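Side-chain contact in putative molybdenum cofactor biosynthesis protein (PDB 2G2C), which probably takes part in molybdenum cofactor biosynthesis, with a domain of the molybdopterin-binding family, though its exact activity is unknown: residues N85-P88 / E89-S93. Residues are numbered along the deposited sequence; the frame is centred on the assembly and turned at random.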
loop_
_atom_site.group_PDB
_atom_site.type_symbol
_atom_site.label_atom_id
_atom_site.label_comp_id
_atom_site.label_asym_id
_atom_site.label_seq_id
_atom_site.Cartn_x
_atom_site.Cartn_y
_atom_site.Cartn_z
ATOM N N ASN A 85 -4.422 12.543 8.713
ATOM C CA ASN A 85 -4.049 11.141 8.499
ATOM C C ASN A 85 -5.272 10.371 8.019
ATOM O O ASN A 85 -6.047 9.822 8.825
ATOM C CB ASN A 85 -3.566 10.491 9.803
ATOM C CG ASN A 85 -2.281 11.045 10.300
ATOM O OD1 ASN A 85 -1.463 11.579 9.547
ATOM N ND2 ASN A 85 -2.077 10.886 11.580
ATOM N N GLN A 86 -5.458 10.351 6.702
ATOM C CA GLN A 86 -6.688 9.804 6.109
ATOM C C GLN A 86 -6.364 8.682 5.094
ATOM O O GLN A 86 -7.206 8.323 4.265
ATOM C CB GLN A 86 -7.473 10.922 5.433
ATOM C CG GLN A 86 -8.035 11.983 6.350
ATOM C CD GLN A 86 -9.143 11.478 7.251
ATOM O OE1 GLN A 86 -9.183 11.792 8.475
ATOM N NE2 GLN A 86 -10.010 10.641 6.687
ATOM N N THR A 87 -5.156 8.112 5.176
ATOM C CA THR A 87 -4.854 7.039 4.227
ATOM C C THR A 87 -5.824 5.854 4.340
ATOM O O THR A 87 -6.313 5.386 3.327
ATOM C CB THR A 87 -3.410 6.584 4.339
ATOM O OG1 THR A 87 -2.589 7.738 4.121
ATOM C CG2 THR A 87 -3.097 5.459 3.354
ATOM N N PRO A 88 -6.101 5.375 5.564
ATOM C CA PRO A 88 -7.016 4.217 5.683
ATOM C C PRO A 88 -8.418 4.567 5.123
ATOM O O PRO A 88 -9.041 3.719 4.459
ATOM C CB PRO A 88 -7.046 3.930 7.197
ATOM C CG PRO A 88 -5.716 4.523 7.663
ATOM C CD PRO A 88 -5.630 5.815 6.895
ATOM N N GLU A 89 -8.921 5.767 5.429
ATOM C CA GLU A 89 -10.257 6.176 4.969
ATOM C C GLU A 89 -10.272 6.261 3.423
ATOM O O GLU A 89 -11.189 5.757 2.749
ATOM C CB GLU A 89 -10.676 7.535 5.568
ATOM C CG GLU A 89 -10.941 7.506 7.099
ATOM C CD GLU A 89 -9.673 7.558 8.012
ATOM O OE1 GLU A 89 -8.508 7.413 7.550
ATOM O OE2 GLU A 89 -9.878 7.773 9.229
ATOM N N ALA A 90 -9.246 6.909 2.874
ATOM C CA ALA A 90 -9.148 7.023 1.419
ATOM C C ALA A 90 -9.096 5.610 0.788
ATOM O O ALA A 90 -9.759 5.302 -0.215
ATOM C CB ALA A 90 -7.897 7.870 1.015
ATOM N N THR A 91 -8.297 4.739 1.382
ATOM C CA THR A 91 -8.152 3.404 0.857
ATOM C C THR A 91 -9.474 2.629 0.897
ATOM O O THR A 91 -9.834 1.945 -0.074
ATOM C CB THR A 91 -7.049 2.651 1.615
ATOM O OG1 THR A 91 -5.812 3.362 1.463
ATOM C CG2 THR A 91 -6.915 1.168 1.100
ATOM N N ALA A 92 -10.182 2.724 2.025
ATOM C CA ALA A 92 -11.418 1.974 2.237
ATOM C C ALA A 92 -12.423 2.295 1.125
ATOM O O ALA A 92 -13.271 1.428 0.769
ATOM C CB ALA A 92 -12.001 2.327 3.570
ATOM N N SER A 93 -12.340 3.520 0.579
ATOM C CA SER A 93 -13.327 3.918 -0.465
ATOM C C SER A 93 -13.240 3.041 -1.711
ATOM O O SER A 93 -14.216 3.022 -2.507
ATOM C CB SER A 93 -13.188 5.398 -0.850
ATOM O OG SER A 93 -12.035 5.643 -1.633
#
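Thr91 reaches back one turn to Thr87 in the short helix 87-92, and the pair illustrates how a buried hydroxyl is satisfied partly by its own helix and partly by the neighbouring sheet. Thr91 OG1, lying beside the backbone N (chi1 -60°), donates to Thr87 O at 2.8 Å from above the carbonyl plane, while Thr91 N donates to the same oxygen at 2.9 Å. That oxygen thus holds two donors from one residue, and Thr91 OG1 also bonds Asn138 ND2 on strand 135-139. Thr87 CG2 packs 3.9 Å from Thr91 OG1, and Thr87 OG1 is hydrogen-bonded to Gly77 O. From helix 55-67, Ile62 lies on Thr91, and Val58 and Val59 on Ala90.

Gln86, at the N-cap position, and Glu89 form the looser, partly exposed side, their amide and carboxylate planes 40° apart. Bent at chi2 (80°), Glu89 carries OE1 inward to buried Pro88 CD at 3.4 Å, and its OE2 makes a salt bridge with Arg121.

A carboxylate in the first turn, close to the positive end of the helix dipole and paired with arginine, would probably be stabilised as the anion, while Thr91 ties the inner face to strand 135-139 and Thr87 to the loop after strand 72-76.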